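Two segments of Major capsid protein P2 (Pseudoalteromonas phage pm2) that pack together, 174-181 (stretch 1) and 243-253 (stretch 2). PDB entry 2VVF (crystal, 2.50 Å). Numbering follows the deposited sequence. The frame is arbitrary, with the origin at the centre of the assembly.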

ATOM      1  N   ALA A 174       0.280  -9.680 -18.711  1.00 23.26           N
ATOM      2  CA  ALA A 174       1.036 -10.807 -18.188  1.00 23.00           C
ATOM      3  C   ALA A 174       0.776 -12.101 -18.946  1.00 26.88           C
ATOM      4  O   ALA A 174      -0.194 -12.215 -19.691  1.00 26.59           O
ATOM      5  N   ILE A 175       1.655 -13.073 -18.741  1.00 23.55           N
ATOM      6  CA  ILE A 175       1.526 -14.387 -19.356  1.00 23.30           C
ATOM      7  C   ILE A 175       1.769 -15.429 -18.271  1.00 27.22           C
ATOM      8  O   ILE A 175       2.775 -15.378 -17.568  1.00 26.66           O
ATOM      9  N   HIS A 176       0.828 -16.349 -18.110  1.00 24.13           N
ATOM     10  CA  HIS A 176       0.954 -17.382 -17.090  1.00 24.06           C
ATOM     11  C   HIS A 176       1.070 -18.768 -17.705  1.00 28.38           C
ATOM     12  O   HIS A 176       0.136 -19.253 -18.337  1.00 27.88           O
ATOM     13  N   ILE A 177       2.223 -19.398 -17.513  1.00 25.49           N
ATOM     14  CA  ILE A 177       2.459 -20.740 -18.029  1.00 25.47           C
ATOM     15  C   ILE A 177       2.109 -21.765 -16.958  1.00 29.86           C
ATOM     16  O   ILE A 177       2.805 -21.891 -15.950  1.00 29.23           O
ATOM     17  N   LYS A 178       1.011 -22.481 -17.169  1.00 27.13           N
ATOM     18  CA  LYS A 178       0.559 -23.483 -16.213  1.00 27.16           C
ATOM     19  C   LYS A 178       1.115 -24.861 -16.543  1.00 32.13           C
ATOM     20  O   LYS A 178       0.548 -25.595 -17.355  1.00 31.69           O
ATOM     21  N   ALA A 179       2.232 -25.199 -15.909  1.00 29.66           N
ATOM     22  CA  ALA A 179       2.891 -26.485 -16.106  1.00 29.77           C
ATOM     23  C   ALA A 179       3.668 -26.819 -14.838  1.00 34.45           C
ATOM     24  O   ALA A 179       4.091 -25.920 -14.113  1.00 34.26           O
ATOM     25  N   ALA A 180       3.849 -28.108 -14.569  1.00 31.41           N
ATOM     26  CA  ALA A 180       4.539 -28.536 -13.356  1.00 31.34           C
ATOM     27  C   ALA A 180       6.054 -28.712 -13.477  1.00 35.39           C
ATOM     28  O   ALA A 180       6.745 -28.818 -12.463  1.00 35.15           O
ATOM     29  N   GLY A 181       6.571 -28.752 -14.701  1.00 31.75           N
ATOM     30  CA  GLY A 181       8.002 -28.969 -14.900  1.00 31.43           C
ATOM     31  C   GLY A 181       8.764 -27.857 -15.619  1.00 35.05           C
ATOM     32  O   GLY A 181       9.736 -28.127 -16.326  1.00 34.68           O
ATOM     33  N   ARG A 243       8.244 -14.180 -29.192  1.00 30.33           N
ATOM     34  CA  ARG A 243       8.598 -15.546 -28.832  1.00 30.04           C
ATOM     35  C   ARG A 243       8.785 -15.843 -27.349  1.00 34.02           C
ATOM     36  O   ARG A 243       9.194 -14.984 -26.569  1.00 33.75           O
ATOM     37  N   LEU A 244       8.520 -17.093 -26.988  1.00 30.62           N
ATOM     38  CA  LEU A 244       8.664 -17.568 -25.620  1.00 30.54           C
ATOM     39  C   LEU A 244       9.484 -18.855 -25.655  1.00 34.52           C
ATOM     40  O   LEU A 244       9.116 -19.811 -26.335  1.00 34.07           O
ATOM     41  N   LYS A 245      10.608 -18.869 -24.945  1.00 31.29           N
ATOM     42  CA  LYS A 245      11.469 -20.049 -24.895  1.00 31.20           C
ATOM     43  C   LYS A 245      11.353 -20.707 -23.525  1.00 35.40           C
ATOM     44  O   LYS A 245      11.865 -20.189 -22.532  1.00 34.92           O
ATOM     45  N   ILE A 246      10.656 -21.837 -23.475  1.00 32.23           N
ATOM     46  CA  ILE A 246      10.429 -22.537 -22.217  1.00 32.17           C
ATOM     47  C   ILE A 246      11.328 -23.747 -22.009  1.00 36.72           C
ATOM     48  O   ILE A 246      11.348 -24.669 -22.826  1.00 36.29           O
ATOM     49  N   ASP A 247      12.046 -23.749 -20.890  1.00 33.78           N
ATOM     50  CA  ASP A 247      12.916 -24.861 -20.533  1.00 33.88           C
ATOM     51  C   ASP A 247      12.188 -25.727 -19.513  1.00 38.40           C
ATOM     52  O   ASP A 247      12.103 -25.377 -18.336  1.00 38.03           O
ATOM     53  N   SER A 248      11.639 -26.844 -19.978  1.00 35.57           N
ATOM     54  CA  SER A 248      10.889 -27.745 -19.112  1.00 35.72           C
ATOM     55  C   SER A 248      11.684 -28.994 -18.746  1.00 40.43           C
ATOM     56  O   SER A 248      12.752 -29.251 -19.300  1.00 39.98           O
ATOM     57  N   THR A 249      11.148 -29.766 -17.806  1.00 37.70           N
ATOM     58  CA  THR A 249      11.781 -31.001 -17.358  1.00 37.86           C
ATOM     59  C   THR A 249      10.800 -32.145 -17.562  1.00 42.36           C
ATOM     60  O   THR A 249      11.121 -33.312 -17.333  1.00 42.01           O
ATOM     61  N   MET A 250       9.594 -31.791 -17.996  1.00 39.23           N
ATOM     62  CA  MET A 250       8.536 -32.763 -18.218  1.00 39.06           C
ATOM     63  C   MET A 250       7.942 -32.591 -19.607  1.00 42.86           C
ATOM     64  O   MET A 250       8.040 -31.525 -20.209  1.00 42.56           O
ATOM     65  N   ASP A 251       7.302 -33.641 -20.106  1.00 39.41           N
ATOM     66  CA  ASP A 251       6.638 -33.575 -21.399  1.00 39.21           C
ATOM     67  C   ASP A 251       5.143 -33.527 -21.119  1.00 42.02           C
ATOM     68  O   ASP A 251       4.517 -34.555 -20.864  1.00 41.84           O
ATOM     69  N   GLU A 252       4.586 -32.322 -21.123  1.00 37.15           N
ATOM     70  CA  GLU A 252       3.174 -32.139 -20.816  1.00 36.27           C
ATOM     71  C   GLU A 252       2.545 -31.038 -21.657  1.00 38.46           C
ATOM     72  O   GLU A 252       3.236 -30.324 -22.385  1.00 37.97           O
ATOM     73  N   GLN A 253       1.226 -30.910 -21.557  1.00 33.57           N
ATOM     74  CA  GLN A 253       0.513 -29.857 -22.263  1.00 32.74           C
ATOM     75  C   GLN A 253       0.265 -28.728 -21.274  1.00 35.46           C
ATOM     76  O   GLN A 253      -0.395 -28.915 -20.250  1.00 34.58           O
TER

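A recurring principle of strand packing is that two backbones held far apart are joined by apolar side chains, whereas backbones that approach closely can settle the hydrogen-bonding needs of their amides and carbonyls directly. These two segments of the capsid protein P2 illustrate both regimes within a few residues. The strands 174-178 and 243-248 run in broadly the same direction, 29° apart, with axes no closer than 11.1 Å, so side chains alone bridge the gap.

The bridge is built from alternate residues. Ile175, Ile177, Leu244 and Ile246 all point toward the opposing stretch and are buried. Ile175 (m, t) brings CG2 to 4.3 Å from CD2 of Leu244, and Ile177 (chi1 m, chi2 143°) sets its CD1 3.8 Å from that same CD2 of Leu244 and 4.2 Å from CG1 of Ile246 (chi1 m, chi2 110°). Leu244 (chi1 -144°, chi2 p) thus meets both isoleucines of stretch 1. The intervening His176 and Lys245 are out of reach; the ring nitrogens of His176 and NZ of Lys245 find hydrogen-bond partners elsewhere in the structure.

Toward the C-terminal ends of these stretches the backbones converge, the CA atoms of Gly181 and Thr249 lying 4.9 Å apart, and polar contacts take over. The carbonyl of Gly181 is the focal acceptor. It receives hydrogen bonds from Thr249 N (2.6 Å to Gly181 O), from Ser248 OG (2.8 Å to Gly181 O) and from Thr249 OG1 (3.1 Å to Gly181 O), while Ser248 CA adds a CA-H...O contact at 3.0 Å from Gly181 O. One oxygen therefore serves a backbone amide and two hydroxyls. Ser248, in rotamer t, also accepts at OG a weak hydrogen bond from Met250 N, 3.3 Å away; Thr249 reaches the carbonyl from rotamer p.

Glycine suits this crowded site. A CB on Gly181 would point toward stretch 2 and fall 2.6 Å from Met250 CE and 3.0 Å from Thr249 OG1, clashing with both. As it is, Met250 (chi1 -96°, chi2 t, chi3 m) already has its CE tightly pressed against Gly181 CA at 3.1 Å, and this CE lies 4.3 Å from Ala180 CB.

Glu252 satisfies a second backbone group. Pointing toward stretch 1 with chi1 p, it accepts a hydrogen bond at OE1 from Ala180 N, at 3.2 Å and a favourable 156°. Its OE2 lies 3.6 Å from Ala179 CB, so the carboxylate also packs against a buried methyl. Carboxylate and carbonyl thus act as acceptors in opposite senses across the contact: stretch 2 receives the amide of Ala180, and stretch 1 receives the donors of Ser248 and Thr249.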

ATOM      1  CB  ALA A 174       0.740 -10.996 -16.709  1.00 23.71           C
ATOM      2  CB  ILE A 175       2.509 -14.565 -20.525  1.00 26.30           C
ATOM      3  CG1 ILE A 175       2.214 -13.554 -21.634  1.00 26.58           C
ATOM      4  CG2 ILE A 175       2.445 -15.987 -21.064  1.00 26.90           C
ATOM      5  CD1 ILE A 175       3.363 -13.368 -22.607  1.00 32.31           C
ATOM      6  CB  HIS A 176      -0.233 -17.335 -16.125  1.00 24.79           C
ATOM      7  CG  HIS A 176      -0.549 -15.961 -15.623  1.00 27.93           C
ATOM      8  ND1 HIS A 176       0.053 -15.420 -14.508  1.00 29.70           N
ATOM      9  CD2 HIS A 176      -1.400 -15.017 -16.087  1.00 29.56           C
ATOM     10  CE1 HIS A 176      -0.414 -14.201 -14.305  1.00 28.97           C
ATOM     11  NE2 HIS A 176      -1.298 -13.934 -15.249  1.00 29.29           N
ATOM     12  CB  ILE A 177       3.909 -20.910 -18.515  1.00 28.56           C
ATOM     13  CG1 ILE A 177       4.210 -19.926 -19.648  1.00 28.89           C
ATOM     14  CG2 ILE A 177       4.160 -22.347 -18.956  1.00 29.22           C
ATOM     15  CD1 ILE A 177       5.612 -19.362 -19.608  1.00 35.54           C
ATOM     16  CB  LYS A 178      -0.967 -23.521 -16.161  1.00 29.45           C
ATOM     17  CG  LYS A 178      -1.602 -22.215 -15.712  1.00 39.97           C
ATOM     18  CD  LYS A 178      -2.787 -22.470 -14.797  1.00 48.52           C
ATOM     19  CE  LYS A 178      -4.076 -22.622 -15.587  1.00 57.89           C
ATOM     20  NZ  LYS A 178      -5.214 -23.031 -14.721  1.00 66.76           N
ATOM     21  CB  ALA A 179       3.825 -26.426 -17.306  1.00 30.49           C
ATOM     22  CB  ALA A 180       3.900 -29.799 -12.803  1.00 32.03           C
ATOM     23  CB  ARG A 243       9.840 -15.973 -29.615  1.00 29.68           C
ATOM     24  CG  ARG A 243      10.314 -17.383 -29.337  1.00 38.12           C
ATOM     25  CD  ARG A 243      11.367 -17.783 -30.351  1.00 44.69           C
ATOM     26  NE  ARG A 243      11.025 -17.321 -31.693  1.00 48.70           N
ATOM     27  CZ  ARG A 243      10.443 -18.079 -32.616  1.00 59.17           C
ATOM     28  NH1 ARG A 243      10.145 -19.342 -32.346  1.00 44.55           N
ATOM     29  NH2 ARG A 243      10.162 -17.576 -33.810  1.00 44.78           N
ATOM     30  CB  LEU A 244       7.283 -17.857 -25.025  1.00 30.65           C
ATOM     31  CG  LEU A 244       7.023 -17.557 -23.548  1.00 35.43           C
ATOM     32  CD1 LEU A 244       7.255 -16.086 -23.241  1.00 35.61           C
ATOM     33  CD2 LEU A 244       5.603 -17.961 -23.182  1.00 37.96           C
ATOM     34  CB  LYS A 245      12.921 -19.676 -25.186  1.00 33.71           C
ATOM     35  CG  LYS A 245      13.180 -19.258 -26.627  1.00 47.36           C
ATOM     36  CD  LYS A 245      14.670 -19.179 -26.922  1.00 57.39           C
ATOM     37  CE  LYS A 245      14.935 -19.042 -28.413  1.00 68.49           C
ATOM     38  NZ  LYS A 245      15.566 -17.737 -28.749  1.00 77.68           N
ATOM     39  CB  ILE A 246       8.949 -22.917 -22.048  1.00 35.13           C
ATOM     40  CG1 ILE A 246       8.063 -21.674 -22.159  1.00 35.43           C
ATOM     41  CG2 ILE A 246       8.730 -23.629 -20.722  1.00 35.80           C
ATOM     42  CD1 ILE A 246       7.223 -21.635 -23.414  1.00 41.73           C
ATOM     43  CB  ASP A 247      14.231 -24.348 -19.940  1.00 35.76           C
ATOM     44  CG  ASP A 247      15.273 -24.047 -21.003  1.00 45.92           C
ATOM     45  OD1 ASP A 247      14.901 -23.933 -22.192  1.00 46.52           O
ATOM     46  OD2 ASP A 247      16.463 -23.913 -20.648  1.00 51.62           O
ATOM     47  CB  SER A 248       9.566 -28.137 -19.774  1.00 39.14           C
ATOM     48  OG  SER A 248       8.663 -28.699 -18.836  1.00 47.58           O
ATOM     49  CB  THR A 249      12.210 -30.907 -15.882  1.00 46.72           C
ATOM     50  OG1 THR A 249      11.064 -30.640 -15.065  1.00 48.20           O
ATOM     51  CG2 THR A 249      13.225 -29.791 -15.694  1.00 44.65           C
ATOM     52  CB  MET A 250       7.426 -32.561 -17.185  1.00 41.43           C
ATOM     53  CG  MET A 250       7.512 -33.468 -15.979  1.00 45.28           C
ATOM     54  SD  MET A 250       6.427 -32.900 -14.657  1.00 49.68           S
ATOM     55  CE  MET A 250       7.536 -31.808 -13.760  1.00 46.40           C
ATOM     56  CB  ASP A 251       6.979 -34.800 -22.248  1.00 41.31           C
ATOM     57  CG  ASP A 251       7.432 -34.429 -23.646  1.00 53.15           C
ATOM     58  OD1 ASP A 251       6.563 -34.127 -24.494  1.00 54.07           O
ATOM     59  OD2 ASP A 251       8.656 -34.432 -23.893  1.00 59.47           O
ATOM     60  CB  GLU A 252       3.008 -31.797 -19.332  1.00 37.57           C
ATOM     61  CG  GLU A 252       3.323 -30.344 -18.996  1.00 47.15           C
ATOM     62  CD  GLU A 252       4.156 -30.195 -17.736  1.00 63.80           C
ATOM     63  OE1 GLU A 252       3.653 -30.535 -16.645  1.00 54.53           O
ATOM     64  OE2 GLU A 252       5.307 -29.716 -17.835  1.00 56.18           O
ATOM     65  CB  GLN A 253      -0.818 -30.351 -22.829  1.00 33.97           C
ATOM     66  CG  GLN A 253      -1.689 -29.218 -23.359  1.00 45.26           C
ATOM     67  CD  GLN A 253      -3.009 -29.694 -23.922  1.00 59.06           C
ATOM     68  OE1 GLN A 253      -3.120 -29.981 -25.111  1.00 53.96           O
ATOM     69  NE2 GLN A 253      -4.030 -29.741 -23.076  1.00 49.07           N
TER